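Local coordinates for protein glutamine synthetase (Streptomyces coelicolor, PDB 4BAX) that belongs to the glutamine synthetase family, joining a beta-grasp domain to a catalytic domain in a chain that is part of a ten-chain assembly, at residues Gly186-Pro190 / Leu191-Asp195; Ala319-Pro323 / Tyr324-Arg328. One frame throughout, in Å; residues are numbered along the deposited sequence.

One way of starting a helix appears here twice. Contact 1 turns strand 180-188 into helix 190-210 and is partly buried; contact 2 leads from a loop into helix 323-341 and is buried. Each has a proline in the first turn, an apolar pair bridging the helix start, and a hydroxyl folded back on the proline carbonyl. The difference lies at the N-cap, alanine in contact 1 and aspartate in contact 2, where the carboxylate takes a backbone N-H. The two starts also touch: Asp195 OD1 and Tyr324 OH, 2.5 Å apart, probably share a hydrogen bond, and Ser194 packs on the Tyr324 ring, both helices lying beside helix 94-103.

Contact 1: Gly186-Pro190 / Leu191-Asp195; sequences GPLAP and LEVSD
Ala189, the N-cap residue, passes the chain from strand into helix, its carbonyl O accepting from Val193 N at 2.7 Å, while one residue further on Ser194 N donates to Pro190 O at 3.1 Å. Around this first turn the side chains form a hydrophobic staple, the apolar pairing of the residue before the N-cap with the fourth residue of the helix. Leu188 and Val193 each turn their CB toward the facing segment and meet there at 3.7 Å, CB to CB, and Val193 CG2 lies 4.0 Å from Leu188 CB. The outer branch of the leucine has a different neighbour: Leu188 CD2 rests 4.0 Å from Glu192 CG, the two chains crossing at a slant. Glu192 offers only its aliphatic part, because the chain bends at its second torsion (chi2 70°) and carries the carboxylate away from the leucine; there OE2 makes a weak hydrogen bond to Gln196. On another side of the turn Ser194 folds its hydroxyl back, OG lying beside its own backbone N (chi1 -73°) and donating to Pro190 O at 3.0 Å. That oxygen thus accepts twice from one residue, OG and N arriving from opposite faces of the carbonyl plane. Beyond the turn, Pro190 and Val193 pack on Phe111 of strand 110-121, and Leu191 lies against helix 94-103. The chemistry is that of a helix start without a side-chain cap: the Ala189 methyl cannot accept a hydrogen bond, Pro190 brings no N-H in need of an acceptor, and the strand is tied to the helix by the Ala189 carbonyl and the Leu188-Val193 staple, while the doubly used Pro190 carbonyl is bonded within the helix's own first turn.

Contact 2: Ala319-Pro323 / Tyr324-Arg328; sequences ANVDP and YVVTR
This is a local N-capping contact, buried close to the centre of the folded chain, where Asp322 and Val321 fasten the loop after strand 312-314 to the first turn of helix 323-341. Asp322 supplies the cap: its OD1 accepts from Tyr324 N at 3.0 Å, the donor lying above the carboxylate, 44° out of its plane. With CG anti to the backbone N (chi1 -173°), the carboxylate is carried over the start of the helix, its plane turned 62° from the Tyr324 ring. Two further donors hold it there, Trp198 NE1 at OD1 and Thr93 OG1 at OD2. The CB of Asp322 meets Val325 CG2 at 3.8 Å, the side chains nearly perpendicular. A hydrophobic staple accompanies the cap: Val321 CG2 sits 3.9 Å from Val326 CB, and strand 231-236 backs both valines. In the backbone, Asp322 O accepts from Val326 N at 3.2 Å and, weakly, from Val325 N. One residue further along, Thr327 grips Pro323 O twice, through OG1 at 2.6 Å and through N at 3.0 Å, the two donors coming from opposite faces of the carbonyl, while the Pro323 ring packs against Leu197 and Trp198 of helix 190-210.

Contact 1: Gly186-Pro190 / Leu191-Asp195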
loop_
_atom_site.group_PDB
_atom_site.type_symbol
_atom_site.label_atom_id
_atom_site.label_comp_id
_atom_site.label_asym_id
_atom_site.label_seq_id
_atom_site.Cartn_x
_atom_site.Cartn_y
_atom_site.Cartn_z
ATOM N N GLY A 186 25.074 -35.489 -17.291
ATOM C CA GLY A 186 25.625 -36.647 -17.960
ATOM C C GLY A 186 26.456 -36.242 -19.169
ATOM O O GLY A 186 26.639 -35.059 -19.443
ATOM N N PRO A 187 26.942 -37.225 -19.927
ATOM C CA PRO A 187 26.745 -38.655 -19.658
ATOM C C PRO A 187 27.691 -39.173 -18.566
ATOM O O PRO A 187 28.867 -38.786 -18.538
ATOM C CB PRO A 187 27.049 -39.308 -21.014
ATOM C CG PRO A 187 27.884 -38.269 -21.799
ATOM C CD PRO A 187 27.910 -36.980 -21.015
ATOM N N LEU A 188 27.167 -40.016 -17.672
ATOM C CA LEU A 188 27.918 -40.486 -16.508
ATOM C C LEU A 188 27.507 -41.896 -16.122
ATOM O O LEU A 188 26.468 -42.386 -16.554
ATOM C CB LEU A 188 27.720 -39.542 -15.312
ATOM C CG LEU A 188 28.417 -38.183 -15.422
ATOM C CD1 LEU A 188 27.820 -37.142 -14.453
ATOM C CD2 LEU A 188 29.922 -38.395 -15.180
ATOM N N ALA A 189 28.336 -42.532 -15.297
ATOM C CA ALA A 189 28.063 -43.849 -14.727
ATOM C C ALA A 189 26.932 -43.720 -13.683
ATOM O O ALA A 189 26.753 -42.643 -13.100
ATOM C CB ALA A 189 29.333 -44.392 -14.084
ATOM N N PRO A 190 26.196 -44.818 -13.418
ATOM C CA PRO A 190 24.943 -44.735 -12.640
ATOM C C PRO A 190 25.103 -44.107 -11.252
ATOM O O PRO A 190 24.340 -43.208 -10.886
ATOM C CB PRO A 190 24.515 -46.205 -12.499
ATOM C CG PRO A 190 25.140 -46.908 -13.661
ATOM C CD PRO A 190 26.423 -46.168 -13.978
ATOM N N LEU A 191 26.122 -44.527 -10.511
ATOM C CA LEU A 191 26.350 -43.934 -9.200
ATOM C C LEU A 191 26.787 -42.481 -9.294
ATOM O O LEU A 191 26.314 -41.629 -8.536
ATOM C CB LEU A 191 27.355 -44.759 -8.380
ATOM C CG LEU A 191 26.814 -46.103 -7.878
ATOM C CD1 LEU A 191 27.944 -47.074 -7.532
ATOM C CD2 LEU A 191 25.904 -45.885 -6.666
ATOM N N GLU A 192 27.665 -42.193 -10.249
ATOM C CA GLU A 192 28.160 -40.839 -10.412
ATOM C C GLU A 192 27.042 -39.874 -10.876
ATOM O O GLU A 192 26.922 -38.747 -10.377
ATOM C CB GLU A 192 29.379 -40.806 -11.347
ATOM C CG GLU A 192 30.166 -39.490 -11.319
ATOM C CD GLU A 192 30.942 -39.230 -10.016
ATOM O OE1 GLU A 192 30.911 -40.083 -9.096
ATOM O OE2 GLU A 192 31.555 -38.137 -9.899
ATOM N N VAL A 193 26.210 -40.325 -11.804
ATOM C CA VAL A 193 25.117 -39.488 -12.280
ATOM C C VAL A 193 24.071 -39.185 -11.213
ATOM O O VAL A 193 23.563 -38.058 -11.126
ATOM C CB VAL A 193 24.458 -40.063 -13.562
ATOM C CG1 VAL A 193 23.437 -41.163 -13.238
ATOM C CG2 VAL A 193 23.850 -38.937 -14.395
ATOM N N SER A 194 23.803 -40.187 -10.377
ATOM C CA SER A 194 22.808 -40.102 -9.325
ATOM C C SER A 194 23.262 -39.191 -8.211
ATOM O O SER A 194 22.485 -38.365 -7.711
ATOM C CB SER A 194 22.513 -41.500 -8.770
ATOM O OG SER A 194 21.748 -42.304 -9.652
ATOM N N ASP A 195 24.535 -39.329 -7.854
ATOM C CA ASP A 195 25.144 -38.520 -6.814
ATOM C C ASP A 195 25.166 -37.058 -7.234
ATOM O O ASP A 195 24.807 -36.183 -6.433
ATOM C CB ASP A 195 26.568 -38.998 -6.510
ATOM C CG ASP A 195 26.588 -40.312 -5.731
ATOM O OD1 ASP A 195 25.558 -40.660 -5.106
ATOM O OD2 ASP A 195 27.629 -41.014 -5.747
#

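Contact 2: Ala319-Pro323 / Tyr324-Arg328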
loop_
_atom_site.group_PDB
_atom_site.type_symbol
_atom_site.label_atom_id
_atom_site.label_comp_id
_atom_site.label_asym_id
_atom_site.label_seq_id
_atom_site.Cartn_x
_atom_site.Cartn_y
_atom_site.Cartn_z
ATOM N N ALA A 319 9.876 -35.639 -12.805
ATOM C CA ALA A 319 10.920 -34.752 -12.290
ATOM C C ALA A 319 11.240 -35.075 -10.830
ATOM O O ALA A 319 12.336 -34.751 -10.358
ATOM C CB ALA A 319 10.513 -33.295 -12.433
ATOM N N ASN A 320 10.297 -35.709 -10.121
ATOM C CA ASN A 320 10.523 -36.061 -8.715
ATOM C C ASN A 320 11.006 -37.502 -8.511
ATOM O O ASN A 320 10.952 -38.017 -7.397
ATOM C CB ASN A 320 9.287 -35.754 -7.847
ATOM C CG ASN A 320 8.096 -36.634 -8.196
ATOM O OD1 ASN A 320 8.124 -37.380 -9.183
ATOM N ND2 ASN A 320 7.024 -36.518 -7.412
ATOM N N VAL A 321 11.468 -38.156 -9.572
ATOM C CA VAL A 321 12.025 -39.502 -9.426
ATOM C C VAL A 321 13.337 -39.474 -8.639
ATOM O O VAL A 321 14.099 -38.513 -8.709
ATOM C CB VAL A 321 12.262 -40.165 -10.802
ATOM C CG1 VAL A 321 13.412 -39.491 -11.568
ATOM C CG2 VAL A 321 12.479 -41.676 -10.640
ATOM N N ASP A 322 13.568 -40.513 -7.844
ATOM C CA ASP A 322 14.867 -40.738 -7.217
ATOM C C ASP A 322 15.789 -41.308 -8.297
ATOM O O ASP A 322 15.512 -42.380 -8.849
ATOM C CB ASP A 322 14.722 -41.745 -6.066
ATOM C CG ASP A 322 16.005 -41.905 -5.234
ATOM O OD1 ASP A 322 17.112 -41.589 -5.730
ATOM O OD2 ASP A 322 15.901 -42.356 -4.071
ATOM N N PRO A 323 16.906 -40.614 -8.579
ATOM C CA PRO A 323 17.874 -41.083 -9.591
ATOM C C PRO A 323 18.454 -42.463 -9.266
ATOM O O PRO A 323 18.630 -43.274 -10.188
ATOM C CB PRO A 323 18.970 -39.997 -9.586
ATOM C CG PRO A 323 18.754 -39.217 -8.312
ATOM C CD PRO A 323 17.271 -39.302 -8.020
ATOM N N TYR A 324 18.641 -42.757 -7.978
ATOM C CA TYR A 324 19.166 -44.049 -7.553
ATOM C C TYR A 324 18.253 -45.180 -8.012
ATOM O O TYR A 324 18.718 -46.268 -8.397
ATOM C CB TYR A 324 19.306 -44.105 -6.017
ATOM C CG TYR A 324 20.389 -43.213 -5.427
ATOM C CD1 TYR A 324 21.665 -43.178 -5.969
ATOM C CD2 TYR A 324 20.105 -42.351 -4.363
ATOM C CE1 TYR A 324 22.642 -42.339 -5.451
ATOM C CE2 TYR A 324 21.083 -41.510 -3.838
ATOM C CZ TYR A 324 22.349 -41.513 -4.387
ATOM O OH TYR A 324 23.327 -40.690 -3.881
ATOM N N VAL A 325 16.952 -44.914 -7.945
ATOM C CA VAL A 325 15.937 -45.878 -8.341
ATOM C C VAL A 325 15.777 -46.079 -9.862
ATOM O O VAL A 325 15.841 -47.210 -10.352
ATOM C CB VAL A 325 14.577 -45.530 -7.670
ATOM C CG1 VAL A 325 13.482 -46.491 -8.103
ATOM C CG2 VAL A 325 14.742 -45.521 -6.145
ATOM N N VAL A 326 15.621 -44.991 -10.613
ATOM C CA VAL A 326 15.429 -45.105 -12.058
ATOM C C VAL A 326 16.654 -45.728 -12.721
ATOM O O VAL A 326 16.526 -46.591 -13.600
ATOM C CB VAL A 326 15.004 -43.765 -12.722
ATOM C CG1 VAL A 326 16.037 -42.637 -12.472
ATOM C CG2 VAL A 326 14.721 -43.967 -14.192
ATOM N N THR A 327 17.837 -45.344 -12.248
ATOM C CA THR A 327 19.071 -45.924 -12.777
ATOM C C THR A 327 19.156 -47.427 -12.443
ATOM O O THR A 327 19.460 -48.241 -13.327
ATOM C CB THR A 327 20.361 -45.194 -12.251
ATOM O OG1 THR A 327 20.351 -45.112 -10.818
ATOM C CG2 THR A 327 20.527 -43.800 -12.865
ATOM N N ARG A 328 18.800 -47.803 -11.209
ATOM C CA ARG A 328 18.872 -49.215 -10.794
ATOM C C ARG A 328 17.955 -50.084 -11.658
ATOM O O ARG A 328 18.372 -51.145 -12.157
ATOM C CB ARG A 328 18.496 -49.367 -9.314
ATOM C CG ARG A 328 18.889 -50.722 -8.695
ATOM C CD ARG A 328 17.720 -51.486 -8.075
ATOM N NE ARG A 328 16.906 -50.616 -7.241
ATOM C CZ ARG A 328 15.634 -50.846 -6.935
ATOM N NH1 ARG A 328 15.030 -51.936 -7.383
ATOM N NH2 ARG A 328 14.969 -49.984 -6.166
#